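Local coordinates for protein fibroblast growth factor 18 (Homo sapiens, PDB 4CJM) that acts as a secreted, heparin-binding-family growth factor that signals through fibroblast growth factor receptors to regulate cell proliferation, differentiation, migration and bone development, at residues A[43-51]-A[76-84]. Sequence-based numbering, arbitrary orientation.
Sequences TFGSQVRIK and KECVFIEKV. With SO4 (sulfate ion), chain F; SO4 (sulfate ion), chain H.
Val48 and Phe80 form the antiparallel hydrogen-bonded pair that joins strand 47-51 to strand 80-84. Val48 N donates to Phe80 O at 2.8 Å, and Phe80 N returns a 3.0 Å bond to Val48 O. Gln47 and Ile81 make the adjoining non-hydrogen-bonded pair, and a third bond, Glu82 N to Ser46 O, is almost straight (173°) and extends the ladder into the turn before Gln47. The strand axes make an angle of 113°, far from antiparallel.

The inner face is the tightly packed one. Val48 CG2 meets Phe80 CB at 3.9 Å, the two side chains crossing at roughly a right angle, and Val48 also touches Leu92 and Val39. A compact, branched apolar side chain suits this buried position, while Phe80 reaches on to Val102. At the border, Glu82 crosses Val48 with OE1 3.5 Å from CG1; its extended chain, CG opposite the backbone N (chi1 174°), carries the carboxylate past the valine to a salt bridge with Lys127.

The other face, with Gln47 and Ile81, is looser and partly exposed. Gln47 CB and CG lie obliquely against Val79 CG1 and Ile81 CD1. Beside it, CG2 of the buried Val79 sits 3.6 Å above one face of the partly exposed Arg49 guanidinium, toward its rim, while Arg49 NE bonds to Gly73 O. Next to Val79, Cys78 is tied to Cys60 by a disulfide.

This pairing belongs to the beta-trefoil fold of fibroblast growth factors. Its chemistry implies a division of labour: main-chain bonds set the register, buried apolar side chains fill the inner side, and long amphipathic ones face solvent.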
ATOM      1  N   THR A  43     -14.037 -10.684  -5.136  1.00 38.27           N
ATOM      2  CA  THR A  43     -15.509 -10.618  -5.072  1.00 39.71           C
ATOM      3  C   THR A  43     -16.079 -10.430  -3.667  1.00 39.45           C
ATOM      4  O   THR A  43     -17.195  -9.953  -3.533  1.00 40.90           O
ATOM      5  CB  THR A  43     -16.166 -11.903  -5.629  1.00 42.63           C
ATOM      6  OG1 THR A  43     -15.757 -12.110  -6.985  1.00 43.11           O
ATOM      7  CG2 THR A  43     -17.708 -11.868  -5.542  1.00 45.59           C
ATOM      8  N   PHE A  44     -15.335 -10.820  -2.635  1.00 37.71           N
ATOM      9  CA  PHE A  44     -15.764 -10.639  -1.251  1.00 37.38           C
ATOM     10  C   PHE A  44     -15.666  -9.165  -0.836  1.00 35.99           C
ATOM     11  O   PHE A  44     -16.501  -8.662  -0.060  1.00 37.81           O
ATOM     12  CB  PHE A  44     -14.921 -11.526  -0.298  1.00 35.92           C
ATOM     13  CG  PHE A  44     -15.118 -13.015  -0.478  1.00 37.84           C
ATOM     14  CD1 PHE A  44     -16.324 -13.613  -0.158  1.00 40.71           C
ATOM     15  CD2 PHE A  44     -14.067 -13.826  -0.914  1.00 37.03           C
ATOM     16  CE1 PHE A  44     -16.500 -14.984  -0.305  1.00 43.19           C
ATOM     17  CE2 PHE A  44     -14.241 -15.190  -1.064  1.00 39.45           C
ATOM     18  CZ  PHE A  44     -15.461 -15.770  -0.762  1.00 42.53           C
ATOM     19  N   GLY A  45     -14.657  -8.480  -1.359  1.00 33.77           N
ATOM     20  CA  GLY A  45     -14.423  -7.094  -1.088  1.00 32.60           C
ATOM     21  C   GLY A  45     -13.444  -6.846   0.038  1.00 31.43           C
ATOM     22  O   GLY A  45     -13.330  -5.714   0.510  1.00 31.61           O
ATOM     23  N   SER A  46     -12.727  -7.873   0.487  1.00 30.89           N
ATOM     24  CA  SER A  46     -11.869  -7.698   1.655  1.00 29.23           C
ATOM     25  C   SER A  46     -10.429  -7.532   1.248  1.00 27.25           C
ATOM     26  O   SER A  46      -9.694  -6.682   1.768  1.00 26.06           O
ATOM     27  CB  SER A  46     -12.004  -8.908   2.547  1.00 30.23           C
ATOM     28  OG  SER A  46     -13.377  -9.080   2.808  1.00 32.20           O
ATOM     29  N   GLN A  47     -10.037  -8.347   0.283  1.00 27.78           N
ATOM     30  CA  GLN A  47      -8.638  -8.437  -0.102  1.00 26.55           C
ATOM     31  C   GLN A  47      -8.314  -7.669  -1.385  1.00 25.04           C
ATOM     32  O   GLN A  47      -9.174  -7.486  -2.246  1.00 25.43           O
ATOM     33  CB  GLN A  47      -8.243  -9.877  -0.292  1.00 28.23           C
ATOM     34  CG  GLN A  47      -8.256 -10.660   0.992  1.00 32.14           C
ATOM     35  CD  GLN A  47      -7.811 -12.117   0.850  1.00 35.95           C
ATOM     36  OE1 GLN A  47      -7.766 -12.682  -0.248  1.00 38.72           O
ATOM     37  NE2 GLN A  47      -7.476 -12.725   1.975  1.00 36.17           N
ATOM     38  N   VAL A  48      -7.080  -7.174  -1.459  1.00 22.31           N
ATOM     39  CA  VAL A  48      -6.623  -6.389  -2.589  1.00 21.32           C
ATOM     40  C   VAL A  48      -5.211  -6.764  -2.986  1.00 20.97           C
ATOM     41  O   VAL A  48      -4.403  -7.139  -2.147  1.00 19.33           O
ATOM     42  CB  VAL A  48      -6.660  -4.861  -2.302  1.00 19.46           C
ATOM     43  CG1 VAL A  48      -8.075  -4.414  -1.996  1.00 20.23           C
ATOM     44  CG2 VAL A  48      -5.720  -4.467  -1.175  1.00 17.59           C
ATOM     45  N   ARG A  49      -4.936  -6.628  -4.273  1.00 22.15           N
ATOM     46  CA  ARG A  49      -3.578  -6.614  -4.775  1.00 22.20           C
ATOM     47  C   ARG A  49      -3.343  -5.238  -5.345  1.00 20.72           C
ATOM     48  O   ARG A  49      -4.198  -4.693  -6.033  1.00 21.62           O
ATOM     49  CB  ARG A  49      -3.375  -7.668  -5.852  1.00 25.99           C
ATOM     50  CG  ARG A  49      -2.630  -8.898  -5.351  1.00 29.19           C
ATOM     51  CD  ARG A  49      -2.274  -9.942  -6.432  1.00 34.84           C
ATOM     52  NE  ARG A  49      -2.241 -11.310  -5.888  1.00 42.57           N
ATOM     53  CZ  ARG A  49      -3.281 -12.112  -5.628  1.00 47.07           C
ATOM     54  NH1 ARG A  49      -4.535 -11.717  -5.846  1.00 52.04           N
ATOM     55  NH2 ARG A  49      -3.055 -13.337  -5.139  1.00 44.77           N
ATOM     56  N   ILE A  50      -2.169  -4.691  -5.075  1.00 19.11           N
ATOM     57  CA  ILE A  50      -1.816  -3.365  -5.528  1.00 18.56           C
ATOM     58  C   ILE A  50      -0.609  -3.412  -6.463  1.00 19.55           C
ATOM     59  O   ILE A  50       0.475  -3.866  -6.090  1.00 19.60           O
ATOM     60  CB  ILE A  50      -1.519  -2.471  -4.331  1.00 17.66           C
ATOM     61  CG1 ILE A  50      -2.745  -2.446  -3.423  1.00 17.75           C
ATOM     62  CG2 ILE A  50      -1.188  -1.057  -4.787  1.00 17.70           C
ATOM     63  CD1 ILE A  50      -2.505  -1.743  -2.120  1.00 16.71           C
ATOM     64  N   LYS A  51      -0.821  -2.940  -7.687  1.00 21.09           N
ATOM     65  CA  LYS A  51       0.170  -3.005  -8.757  1.00 21.50           C
ATOM     66  C   LYS A  51       0.457  -1.600  -9.250  1.00 20.73           C
ATOM     67  O   LYS A  51      -0.453  -0.840  -9.546  1.00 21.16           O
ATOM     68  CB  LYS A  51      -0.400  -3.831  -9.899  1.00 23.68           C
ATOM     69  CG  LYS A  51       0.568  -4.128 -11.012  1.00 25.89           C
ATOM     70  CD  LYS A  51      -0.184  -4.785 -12.158  1.00 28.58           C
ATOM     71  CE  LYS A  51       0.674  -5.757 -12.928  1.00 31.36           C
ATOM     72  NZ  LYS A  51      -0.148  -6.353 -14.018  1.00 34.99           N
ATOM     73  N   LYS A  76       1.015 -14.743  -1.459  1.00 33.86           N
ATOM     74  CA  LYS A  76       0.084 -14.172  -0.494  1.00 33.25           C
ATOM     75  C   LYS A  76       0.696 -12.943   0.233  1.00 28.89           C
ATOM     76  O   LYS A  76      -0.015 -12.124   0.803  1.00 26.62           O
ATOM     77  CB  LYS A  76      -0.382 -15.219   0.511  1.00 36.90           C
ATOM     78  CG  LYS A  76      -1.513 -14.721   1.423  1.00 39.44           C
ATOM     79  CD  LYS A  76      -2.174 -15.777   2.310  1.00 44.02           C
ATOM     80  CE  LYS A  76      -3.681 -15.621   2.266  1.00 48.36           C
ATOM     81  NZ  LYS A  76      -4.466 -16.742   2.848  1.00 53.25           N
ATOM     82  N   GLU A  77       2.015 -12.827   0.194  1.00 27.12           N
ATOM     83  CA  GLU A  77       2.691 -11.635   0.665  1.00 24.91           C
ATOM     84  C   GLU A  77       2.311 -10.392  -0.144  1.00 23.08           C
ATOM     85  O   GLU A  77       2.586  -9.273   0.278  1.00 22.54           O
ATOM     86  CB  GLU A  77       4.204 -11.827   0.580  1.00 26.07           C
ATOM     87  CG  GLU A  77       4.769 -12.893   1.506  1.00 28.32           C
ATOM     88  CD  GLU A  77       6.286 -12.946   1.476  1.00 30.62           C
ATOM     89  OE1 GLU A  77       6.881 -12.569   0.440  1.00 32.41           O
ATOM     90  OE2 GLU A  77       6.893 -13.361   2.489  1.00 32.80           O
ATOM     91  N   CYS A  78       1.695 -10.579  -1.308  1.00 22.95           N
ATOM     92  CA  CYS A  78       1.295  -9.461  -2.151  1.00 21.69           C
ATOM     93  C   CYS A  78      -0.202  -9.157  -2.061  1.00 21.13           C
ATOM     94  O   CYS A  78      -0.731  -8.424  -2.885  1.00 21.54           O
ATOM     95  CB  CYS A  78       1.689  -9.740  -3.590  1.00 23.23           C
ATOM     96  SG  CYS A  78       3.462 -10.067  -3.789  1.00 24.99           S
ATOM     97  N   VAL A  79      -0.861  -9.673  -1.026  1.00 20.98           N
ATOM     98  CA  VAL A  79      -2.273  -9.432  -0.781  1.00 20.70           C
ATOM     99  C   VAL A  79      -2.462  -8.713   0.556  1.00 20.00           C
ATOM    100  O   VAL A  79      -1.752  -8.971   1.533  1.00 20.73           O
ATOM    101  CB  VAL A  79      -3.059 -10.747  -0.715  1.00 22.16           C
ATOM    102  CG1 VAL A  79      -4.546 -10.485  -0.521  1.00 22.92           C
ATOM    103  CG2 VAL A  79      -2.827 -11.556  -1.973  1.00 23.35           C
ATOM    104  N   PHE A  80      -3.412  -7.788   0.577  1.00 19.14           N
ATOM    105  CA  PHE A  80      -3.689  -7.005   1.743  1.00 18.01           C
ATOM    106  C   PHE A  80      -5.160  -7.023   2.004  1.00 19.33           C
ATOM    107  O   PHE A  80      -5.956  -7.207   1.096  1.00 19.72           O
ATOM    108  CB  PHE A  80      -3.168  -5.579   1.563  1.00 16.47           C
ATOM    109  CG  PHE A  80      -1.679  -5.525   1.396  1.00 15.75           C
ATOM    110  CD1 PHE A  80      -1.093  -5.630   0.145  1.00 16.12           C
ATOM    111  CD2 PHE A  80      -0.870  -5.419   2.508  1.00 15.02           C
ATOM    112  CE1 PHE A  80       0.287  -5.612   0.023  1.00 16.54           C
ATOM    113  CE2 PHE A  80       0.495  -5.412   2.401  1.00 14.86           C
ATOM    114  CZ  PHE A  80       1.085  -5.508   1.167  1.00 15.78           C
ATOM    115  N   ILE A  81      -5.498  -6.833   3.270  1.00 20.57           N
ATOM    116  CA  ILE A  81      -6.861  -6.730   3.714  1.00 22.70           C
ATOM    117  C   ILE A  81      -7.117  -5.237   3.835  1.00 22.17           C
ATOM    118  O   ILE A  81      -6.363  -4.520   4.484  1.00 20.29           O
ATOM    119  CB  ILE A  81      -7.065  -7.409   5.086  1.00 23.91           C
ATOM    120  CG1 ILE A  81      -6.521  -8.865   5.086  1.00 26.77           C
ATOM    121  CG2 ILE A  81      -8.507  -7.217   5.531  1.00 25.25           C
ATOM    122  CD1 ILE A  81      -7.157  -9.844   4.118  1.00 29.19           C
ATOM    123  N   GLU A  82      -8.176  -4.774   3.192  1.00 24.84           N
ATOM    124  CA  GLU A  82      -8.493  -3.361   3.154  1.00 26.91           C
ATOM    125  C   GLU A  82      -9.548  -3.037   4.184  1.00 28.38           C
ATOM    126  O   GLU A  82     -10.642  -3.587   4.146  1.00 29.83           O
ATOM    127  CB  GLU A  82      -9.006  -2.997   1.784  1.00 30.64           C
ATOM    128  CG  GLU A  82      -9.502  -1.571   1.697  1.00 36.17           C
ATOM    129  CD  GLU A  82      -9.823  -1.154   0.282  1.00 41.78           C
ATOM    130  OE1 GLU A  82     -10.235  -2.015  -0.539  1.00 44.69           O
ATOM    131  OE2 GLU A  82      -9.671   0.048  -0.002  1.00 45.35           O
ATOM    132  N   LYS A  83      -9.213  -2.147   5.108  1.00 28.79           N
ATOM    133  CA  LYS A  83     -10.138  -1.724   6.144  1.00 30.00           C
ATOM    134  C   LYS A  83     -10.362  -0.224   6.080  1.00 27.89           C
ATOM    135  O   LYS A  83      -9.405   0.552   6.193  1.00 26.90           O
ATOM    136  CB  LYS A  83      -9.524  -2.010   7.504  1.00 31.57           C
ATOM    137  CG  LYS A  83      -9.433  -3.475   7.893  1.00 38.09           C
ATOM    138  CD  LYS A  83      -8.056  -3.820   8.451  1.00 40.74           C
ATOM    139  CE  LYS A  83      -7.989  -5.262   8.942  1.00 42.70           C
ATOM    140  NZ  LYS A  83      -8.133  -5.370  10.417  1.00 46.77           N
ATOM    141  N   VAL A  84     -11.616   0.186   5.950  1.00 26.95           N
ATOM    142  CA  VAL A  84     -11.970   1.582   6.164  1.00 26.96           C
ATOM    143  C   VAL A  84     -12.208   1.796   7.648  1.00 26.04           C
ATOM    144  O   VAL A  84     -13.112   1.229   8.230  1.00 26.67           O
ATOM    145  CB  VAL A  84     -13.171   2.019   5.282  1.00 29.48           C
ATOM    146  CG1 VAL A  84     -14.508   1.503   5.807  1.00 33.09           C
ATOM    147  CG2 VAL A  84     -13.201   3.535   5.148  1.00 29.99           C
TER
HETATM  148  S   SO4 F1181       2.779 -17.646  -0.046  1.00 73.63           S
HETATM  149  O1  SO4 F1181       1.501 -17.682  -0.797  1.00 60.86           O
HETATM  150  O2  SO4 F1181       2.654 -18.461   1.189  1.00 69.95           O
HETATM  151  O3  SO4 F1181       3.113 -16.260   0.343  1.00 94.55           O
HETATM  152  O4  SO4 F1181       3.862 -18.150  -0.919  1.00 85.08           O
HETATM  153  S   SO4 H1183     -13.077 -13.777  -7.429  1.00 66.41           S
HETATM  154  O1  SO4 H1183     -12.230 -14.066  -8.614  1.00 69.66           O
HETATM  155  O2  SO4 H1183     -14.482 -13.865  -7.885  1.00 55.42           O
HETATM  156  O3  SO4 H1183     -12.800 -12.443  -6.821  1.00 52.08           O
HETATM  157  O4  SO4 H1183     -12.769 -14.780  -6.393  1.00 53.54           O